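Local structure of ketol-acid reductoisomerase (uncultured archaeon GZfos26G2, 4XDY) at the interface of chains A and B. The protein catalyses the magnesium-dependent methyl migration and NADH-preferring reduction that turn (S)-2-acetolactate into (R)-2,3-dihydroxy-isovalerate in branched-chain amino acid biosynthesis. Numbering follows the deposited sequence. Chains: chain A/B, Ketol-acid reductoisomerase.

Contact 1: the interface of chains A and B. Residues chain A 246-249, 252; chain B 313, 319, 326.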
ATOM      1  N   GLY A 246      -4.526   7.321   8.469  1.00 21.56           N
ATOM      2  CA  GLY A 246      -4.274   7.839   9.831  1.00 21.38           C
ATOM      3  C   GLY A 246      -2.829   7.800  10.275  1.00 21.70           C
ATOM      4  O   GLY A 246      -2.518   7.931  11.497  1.00 22.31           O
ATOM      5  N   GLY A 247      -1.887   7.677   9.352  1.00 18.81           N
ATOM      6  CA  GLY A 247      -0.465   7.618   9.666  1.00 18.70           C
ATOM      7  C   GLY A 247       0.007   6.307  10.277  1.00 20.36           C
ATOM      8  O   GLY A 247      -0.769   5.357  10.477  1.00 20.07           O
ATOM      9  N   ILE A 248       1.300   6.297  10.658  1.00 19.98           N
ATOM     10  CA  ILE A 248       1.817   5.122  11.389  1.00 21.47           C
ATOM     11  C   ILE A 248       1.035   4.959  12.671  1.00 20.99           C
ATOM     12  O   ILE A 248       0.795   3.821  13.103  1.00 20.22           O
ATOM     13  CB  ILE A 248       3.308   5.271  11.650  1.00 21.74           C
ATOM     14  CG1 ILE A 248       4.065   5.407  10.332  1.00 24.53           C
ATOM     15  CG2 ILE A 248       3.854   4.121  12.505  1.00 23.79           C
ATOM     16  CD1 ILE A 248       5.383   6.120  10.513  1.00 25.89           C
ATOM     17  N   LYS A 249       0.595   6.074  13.291  1.00 20.42           N
ATOM     18  CA  LYS A 249      -0.208   5.976  14.493  1.00 21.58           C
ATOM     19  C   LYS A 249      -1.447   5.074  14.374  1.00 20.38           C
ATOM     20  O   LYS A 249      -1.717   4.209  15.218  1.00 19.96           O
ATOM     21  CB  LYS A 249      -0.730   7.387  14.851  1.00 27.51           C
ATOM     22  CG  LYS A 249      -1.567   7.341  16.105  1.00 32.04           C
ATOM     23  CD  LYS A 249      -1.906   8.752  16.588  1.00 37.62           C
ATOM     24  CE  LYS A 249      -3.130   8.657  17.497  1.00 46.54           C
ATOM     25  NZ  LYS A 249      -3.165   9.780  18.464  1.00 54.19           N
ATOM     26  N   ALA A 252      -0.364   1.317  13.752  1.00 18.34           N
ATOM     27  CA  ALA A 252       0.136   0.722  14.950  1.00 18.85           C
ATOM     28  C   ALA A 252      -0.992   0.403  15.965  1.00 17.79           C
ATOM     29  O   ALA A 252      -0.836  -0.508  16.774  1.00 20.55           O
ATOM     30  CB  ALA A 252       1.160   1.654  15.614  1.00 21.15           C
TER
ATOM     31  N   MET B 313       7.608   7.494  18.121  1.00 27.97           N
ATOM     32  CA  MET B 313       6.855   7.402  16.802  1.00 31.44           C
ATOM     33  C   MET B 313       6.101   8.712  16.581  1.00 26.72           C
ATOM     34  O   MET B 313       6.176   9.294  15.514  1.00 24.55           O
ATOM     35  CB  MET B 313       5.818   6.200  16.779  1.00 31.43           C
ATOM     36  CG  MET B 313       4.532   6.287  15.813  1.00 35.35           C
ATOM     37  SD  MET B 313       3.173   4.991  16.025  1.00 37.91           S
ATOM     38  CE  MET B 313       2.425   5.551  17.570  1.00 33.62           C
ATOM     39  N   GLU B 319       4.978  11.918  11.147  1.00 20.61           N
ATOM     40  CA  GLU B 319       3.704  11.795  11.771  1.00 19.61           C
ATOM     41  C   GLU B 319       3.041  13.163  12.048  1.00 22.50           C
ATOM     42  O   GLU B 319       1.839  13.340  11.828  1.00 22.12           O
ATOM     43  CB  GLU B 319       3.836  10.996  13.062  1.00 21.98           C
ATOM     44  CG  GLU B 319       4.092   9.515  12.843  1.00 23.20           C
ATOM     45  CD  GLU B 319       2.888   8.867  12.174  1.00 22.41           C
ATOM     46  OE1 GLU B 319       1.826   8.705  12.855  1.00 21.64           O
ATOM     47  OE2 GLU B 319       3.040   8.587  10.957  1.00 22.63           O
ATOM     48  N   ARG B 326      -3.266  15.533   6.317  1.00 20.88           N
ATOM     49  CA  ARG B 326      -4.488  14.728   6.152  1.00 21.88           C
ATOM     50  C   ARG B 326      -5.695  15.505   6.747  1.00 24.25           C
ATOM     51  O   ARG B 326      -6.797  15.402   6.247  1.00 23.23           O
ATOM     52  CB  ARG B 326      -4.390  13.345   6.797  1.00 23.60           C
ATOM     53  CG  ARG B 326      -3.298  12.436   6.202  1.00 22.73           C
ATOM     54  CD  ARG B 326      -3.363  11.036   6.814  1.00 21.07           C
ATOM     55  NE  ARG B 326      -3.091  11.069   8.236  1.00 19.43           N
ATOM     56  CZ  ARG B 326      -1.903  10.943   8.803  1.00 19.09           C
ATOM     57  NH1 ARG B 326      -0.784  10.788   8.114  1.00 19.73           N
ATOM     58  NH2 ARG B 326      -1.799  11.017  10.149  1.00 20.60           N
TER
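B:Glu319 turns its CG away from its own carbonyl carbon (chi1 -72°) and then bends at chi2 (-65°), which carries the carboxylate to the backbone amides of A:Ile248 and A:Lys249. This is part of the homodimer interface of a ketol-acid reductoisomerase, where helix 317-327 of one subunit's knotted C-terminal domain meets helix 225-254 of the other. The carboxylate spans two successive N-H groups. A:Ile248 N donates to B:Glu319 OE2 at 2.9 Å, on the syn side and somewhat out of the carboxylate plane. A:Lys249 N donates to B:Glu319 OE1, also at 2.9 Å, and arrives from well above that plane, 47° out of it. Both bonds bend moderately at the hydrogen. A:Gly247 has a positive phi and A:Ile248 and A:Lys249 have helical torsions, which suggests that the carboxylate acts much like a cap on the amides that follow the kink in helix 225-254. With an alanine in place of B:Glu319, the two amides would probably lose their carboxylate partner and the side of A:Ile248 would be less well covered. The B:Arg326 guanidinium lies with one face against the glycine peptide, A:Gly247 N standing 3.3 Å above its centre. Apolar packing flanks the carboxylate: the B:Met313 sulfur SD lies 3.7 Å from A:Ile248 CG2, the two side chains running past each other in opposite directions. B:Met313 SD also lies 3.8 Å from A:Lys249 CA and touches A:Ala252 CB.

Contact 2: the interface of chains A and B. Residues chain A 3, 181, 184; chain B 226, 230, 325.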
ATOM      1  N   ILE A   3       0.528  24.798   1.653  1.00 26.68           N
ATOM      2  CA  ILE A   3      -0.241  23.932   0.778  1.00 26.57           C
ATOM      3  C   ILE A   3      -1.508  24.618   0.273  1.00 26.72           C
ATOM      4  O   ILE A   3      -2.351  25.039   1.059  1.00 28.60           O
ATOM      5  CB  ILE A   3      -0.642  22.665   1.542  1.00 26.41           C
ATOM      6  CG1 ILE A   3       0.586  22.063   2.256  1.00 28.20           C
ATOM      7  CG2 ILE A   3      -1.417  21.709   0.611  1.00 24.52           C
ATOM      8  CD1 ILE A   3       0.199  20.859   3.129  1.00 34.89           C
ATOM      9  N   ALA A 181      -6.533  17.483  -2.447  1.00 23.65           N
ATOM     10  CA  ALA A 181      -5.505  16.881  -1.607  1.00 25.24           C
ATOM     11  C   ALA A 181      -4.467  17.935  -1.224  1.00 23.01           C
ATOM     12  O   ALA A 181      -3.995  17.964  -0.079  1.00 25.99           O
ATOM     13  CB  ALA A 181      -4.817  15.720  -2.393  1.00 24.22           C
ATOM     14  N   LEU A 184       1.696  21.902  -3.806  1.00 20.20           N
ATOM     15  CA  LEU A 184       2.919  22.572  -3.377  1.00 21.72           C
ATOM     16  C   LEU A 184       3.574  23.231  -4.549  1.00 24.42           C
ATOM     17  O   LEU A 184       3.764  22.606  -5.631  1.00 21.90           O
ATOM     18  CB  LEU A 184       3.933  21.551  -2.810  1.00 23.39           C
ATOM     19  CG  LEU A 184       3.354  20.678  -1.704  1.00 26.38           C
ATOM     20  CD1 LEU A 184       4.447  19.680  -1.312  1.00 25.07           C
ATOM     21  CD2 LEU A 184       2.912  21.533  -0.520  1.00 30.15           C
TER
ATOM     22  N   GLU B 226       6.394  18.451   3.579  1.00 20.55           N
ATOM     23  CA  GLU B 226       5.130  18.145   2.966  1.00 22.40           C
ATOM     24  C   GLU B 226       5.327  17.363   1.654  1.00 21.32           C
ATOM     25  O   GLU B 226       4.526  16.443   1.310  1.00 20.16           O
ATOM     26  CB  GLU B 226       4.358  19.436   2.664  1.00 22.74           C
ATOM     27  CG  GLU B 226       3.934  20.201   3.891  1.00 25.70           C
ATOM     28  CD  GLU B 226       5.040  21.042   4.523  1.00 26.85           C
ATOM     29  OE1 GLU B 226       6.164  21.184   4.013  1.00 22.77           O
ATOM     30  OE2 GLU B 226       4.736  21.554   5.611  1.00 34.81           O
ATOM     31  N   PHE B 230       4.062  13.557   0.688  1.00 18.32           N
ATOM     32  CA  PHE B 230       3.323  13.199  -0.497  1.00 18.67           C
ATOM     33  C   PHE B 230       4.049  12.098  -1.335  1.00 16.65           C
ATOM     34  O   PHE B 230       3.395  11.138  -1.792  1.00 18.23           O
ATOM     35  CB  PHE B 230       3.052  14.400  -1.379  1.00 20.25           C
ATOM     36  CG  PHE B 230       1.980  15.336  -0.826  1.00 20.09           C
ATOM     37  CD1 PHE B 230       0.855  14.822  -0.149  1.00 21.10           C
ATOM     38  CD2 PHE B 230       2.121  16.693  -1.010  1.00 23.87           C
ATOM     39  CE1 PHE B 230      -0.134  15.676   0.287  1.00 22.10           C
ATOM     40  CE2 PHE B 230       1.146  17.572  -0.520  1.00 22.11           C
ATOM     41  CZ  PHE B 230       0.070  17.068   0.134  1.00 21.49           C
ATOM     42  N   ILE B 325      -1.365  17.466   7.157  1.00 23.95           N
ATOM     43  CA  ILE B 325      -1.777  17.401   5.724  1.00 22.23           C
ATOM     44  C   ILE B 325      -3.122  16.671   5.635  1.00 22.33           C
ATOM     45  O   ILE B 325      -4.042  17.108   4.955  1.00 22.35           O
ATOM     46  CB  ILE B 325      -0.654  16.639   4.945  1.00 24.43           C
ATOM     47  CG1 ILE B 325       0.590  17.496   4.776  1.00 24.74           C
ATOM     48  CG2 ILE B 325      -1.188  16.003   3.641  1.00 23.01           C
ATOM     49  CD1 ILE B 325       1.803  16.772   4.236  1.00 27.31           C
TER
HETATM   50  O   HOH W   1      -3.684  18.713   2.463  1.00 23.54           O
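Apolar packing joins A:Ile3 and A:Leu184 to B:Ile325, B:Glu226 and B:Phe230 in the ketol-acid reductoisomerase homodimer. A:Leu184, on strand 183-185 of chain A's Rossmann domain, meets residues of the knotted C-terminal domain of chain B. The A:Ile3 side chain touches through its far methyl, CD1, which lies 3.8 Å from B:Ile325 CG1; the two branches stand nearly at right angles. Its chi2 of 175° extends the CG1 branch, carrying CD1 outward to B:Ile325 and also to B:Glu226, with A:Ile3 CD1 3.9 Å from B:Glu226 CG. B:Glu226 therefore contributes its aliphatic stem here. A:Leu184 CD1 sits 4.0 Å from B:Glu226 CB, with the side chains again roughly perpendicular. Against B:Phe230 the leucine comes to the rim of the ring: A:Leu184 CD1 is 3.8 Å from B:Phe230 CD2, while A:Leu184 CG lies at the edge in the ring plane, 4.0 Å from B:Phe230 CE2. The ring thus presents its border to the leucine.

A polar link is made by a water bridge between main-chain carbonyls. Water 1 lies 2.7 Å from A:Ala181 O and 3.0 Å from B:Ile325 O, and so ties the loop at A:Ala181 to helix 317-327 of chain B.

Contact 3: the interface of chains A and B. Residues chain A 248, 263-264, 267-268; chain B 205, 208-209, 313.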
ATOM      1  N   ILE A 248       1.300   6.297  10.658  1.00 19.98           N
ATOM      2  CA  ILE A 248       1.817   5.122  11.389  1.00 21.47           C
ATOM      3  C   ILE A 248       1.035   4.959  12.671  1.00 20.99           C
ATOM      4  O   ILE A 248       0.795   3.821  13.103  1.00 20.22           O
ATOM      5  CB  ILE A 248       3.308   5.271  11.650  1.00 21.74           C
ATOM      6  CG1 ILE A 248       4.065   5.407  10.332  1.00 24.53           C
ATOM      7  CG2 ILE A 248       3.854   4.121  12.505  1.00 23.79           C
ATOM      8  CD1 ILE A 248       5.383   6.120  10.513  1.00 25.89           C
ATOM      9  N   MET A 263       7.605  -4.614  14.854  1.00 15.54           N
ATOM     10  CA  MET A 263       7.881  -3.496  13.976  1.00 15.95           C
ATOM     11  C   MET A 263       9.090  -2.639  14.479  1.00 16.83           C
ATOM     12  O   MET A 263      10.020  -2.364  13.719  1.00 17.96           O
ATOM     13  CB  MET A 263       6.632  -2.654  13.853  1.00 16.25           C
ATOM     14  CG  MET A 263       6.787  -1.347  13.084  1.00 17.15           C
ATOM     15  SD  MET A 263       5.312  -0.405  12.659  1.00 18.51           S
ATOM     16  CE  MET A 263       4.573  -0.216  14.271  1.00 18.69           C
ATOM     17  N   TRP A 264       9.007  -2.245  15.759  1.00 17.01           N
ATOM     18  CA  TRP A 264      10.062  -1.419  16.378  1.00 16.40           C
ATOM     19  C   TRP A 264      11.295  -2.189  16.750  1.00 18.91           C
ATOM     20  O   TRP A 264      12.446  -1.655  16.631  1.00 18.66           O
ATOM     21  CB  TRP A 264       9.461  -0.582  17.536  1.00 18.10           C
ATOM     22  CG  TRP A 264       8.380   0.348  17.126  1.00 18.10           C
ATOM     23  CD1 TRP A 264       7.148   0.421  17.678  1.00 16.57           C
ATOM     24  CD2 TRP A 264       8.407   1.329  16.087  1.00 18.09           C
ATOM     25  NE1 TRP A 264       6.403   1.373  17.070  1.00 17.79           N
ATOM     26  CE2 TRP A 264       7.136   1.944  16.081  1.00 18.89           C
ATOM     27  CE3 TRP A 264       9.333   1.689  15.134  1.00 19.45           C
ATOM     28  CZ2 TRP A 264       6.749   2.918  15.181  1.00 22.29           C
ATOM     29  CZ3 TRP A 264       8.950   2.717  14.201  1.00 24.35           C
ATOM     30  CH2 TRP A 264       7.665   3.304  14.244  1.00 24.18           C
ATOM     31  N   GLY A 267      12.210  -4.083  12.614  1.00 16.79           N
ATOM     32  CA  GLY A 267      12.161  -3.373  11.330  1.00 18.17           C
ATOM     33  C   GLY A 267      13.470  -2.721  10.978  1.00 18.82           C
ATOM     34  O   GLY A 267      13.952  -2.858   9.846  1.00 17.01           O
ATOM     35  N   HIS A 268      14.020  -1.946  11.934  1.00 18.14           N
ATOM     36  CA  HIS A 268      15.270  -1.197  11.683  1.00 19.44           C
ATOM     37  C   HIS A 268      16.507  -2.122  11.550  1.00 19.81           C
ATOM     38  O   HIS A 268      17.550  -1.656  11.092  1.00 19.92           O
ATOM     39  CB  HIS A 268      15.491  -0.127  12.756  1.00 21.48           C
ATOM     40  CG  HIS A 268      15.819  -0.700  14.081  1.00 22.05           C
ATOM     41  ND1 HIS A 268      14.861  -1.155  14.936  1.00 22.47           N
ATOM     42  CD2 HIS A 268      17.011  -1.065  14.617  1.00 23.33           C
ATOM     43  CE1 HIS A 268      15.430  -1.657  16.017  1.00 25.13           C
ATOM     44  NE2 HIS A 268      16.734  -1.614  15.848  1.00 25.56           N
TER
ATOM     45  N   GLY B 205       7.481  -3.488  10.092  1.00 14.56           N
ATOM     46  CA  GLY B 205       8.844  -3.084  10.253  1.00 16.49           C
ATOM     47  C   GLY B 205       9.484  -2.598   8.978  1.00 17.42           C
ATOM     48  O   GLY B 205      10.020  -1.486   8.907  1.00 18.33           O
ATOM     49  N   VAL B 208       7.489   0.563   7.275  1.00 17.39           N
ATOM     50  CA  VAL B 208       7.621   1.829   8.007  1.00 16.79           C
ATOM     51  C   VAL B 208       9.011   2.385   7.956  1.00 17.47           C
ATOM     52  O   VAL B 208       9.223   3.575   7.758  1.00 17.72           O
ATOM     53  CB  VAL B 208       7.031   1.740   9.437  1.00 19.74           C
ATOM     54  CG1 VAL B 208       7.375   2.955  10.257  1.00 21.14           C
ATOM     55  CG2 VAL B 208       5.504   1.573   9.342  1.00 22.08           C
ATOM     56  N   GLU B 209      10.018   1.518   8.114  1.00 16.72           N
ATOM     57  CA  GLU B 209      11.395   1.927   8.023  1.00 16.39           C
ATOM     58  C   GLU B 209      11.765   2.359   6.609  1.00 18.04           C
ATOM     59  O   GLU B 209      12.534   3.323   6.456  1.00 17.44           O
ATOM     60  CB  GLU B 209      12.326   0.850   8.516  1.00 17.24           C
ATOM     61  CG  GLU B 209      12.130   0.570  10.023  1.00 19.29           C
ATOM     62  CD  GLU B 209      12.529   1.744  10.965  1.00 21.50           C
ATOM     63  OE1 GLU B 209      13.240   2.633  10.504  1.00 20.87           O
ATOM     64  OE2 GLU B 209      12.191   1.647  12.193  1.00 21.20           O
ATOM     65  N   MET B 313       7.608   7.494  18.121  1.00 27.97           N
ATOM     66  CA  MET B 313       6.855   7.402  16.802  1.00 31.44           C
ATOM     67  C   MET B 313       6.101   8.712  16.581  1.00 26.72           C
ATOM     68  O   MET B 313       6.176   9.294  15.514  1.00 24.55           O
ATOM     69  CB  MET B 313       5.818   6.200  16.779  1.00 31.43           C
ATOM     70  CG  MET B 313       4.532   6.287  15.813  1.00 35.35           C
ATOM     71  SD  MET B 313       3.173   4.991  16.025  1.00 37.91           S
ATOM     72  CE  MET B 313       2.425   5.551  17.570  1.00 33.62           C
TER
HETATM   73  O   HOH W   2      12.205  -0.735  13.634  1.00 17.26           O
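B:Val208 meets A:Ile248, A:Trp264 and A:Met263 in the apolar part of this helix-helix interface. B:Val208 CG1 and A:Ile248 CD1 approach tip to tip at 3.7 Å. The valine chi1 of 170° sends CG1 toward A:Ile248 and the indole, and B:Val208 CG2 toward the A:Met263 sulfur SD, 3.9 Å away. The indole's benzo rim does the touching on the tryptophan: A:Trp264 CZ2 is 3.8 Å from B:Met313 CB, the side chains crossing at about a right angle, and CH2 reaches B:Val208 CG1. Within chain A, A:Met263 CE rests against one face of that ring. Where helix 257-270 of chain A and helix 205-220 of chain B run close together, glycine meets glycine, with A:Gly267 CA 3.5 Å from B:Gly205 CA; neither has a side chain to hold the backbones apart. B:Glu209 CG packs on the A:Gly267 carbonyl carbon.

Water 2 carries a polar link between the chains. B:Glu209 OE2 lies 2.8 Å from water 2, which also joins the carbonyls of A:Met263 and A:Trp264 and the backbone N of A:His268. A:His268 ND1 of the imidazole lies 3.0 Å from water 2, which sits at the ring edge in its plane. The B:Glu209 carboxylate stands almost perpendicular to the indole plane. Together these contacts fasten helices of the two knotted C-terminal domains together in the homodimer.

Contacts 1 and 3 are neighbours, with C-alpha centres about 11 Å apart, and share A:Ile248 and B:Met313, so one isoleucine and one methionine pack in both. Contact 2 is about 16 Å from contact 1 and about 23 Å from contact 3; helix 317-327 of chain B serves both contacts 1 and 2. Helix 225-254 supplies chain A residues to contacts 1 and 3 and chain B residues to contact 2. The centre of contact 2 is about 17 Å from A:His112, the predicted active-site residue, against about 27 Å for contact 1 and about 28 Å for contact 3. Two-fold symmetry repeats every contact with the chains exchanged, fastening the homodimer at paired places.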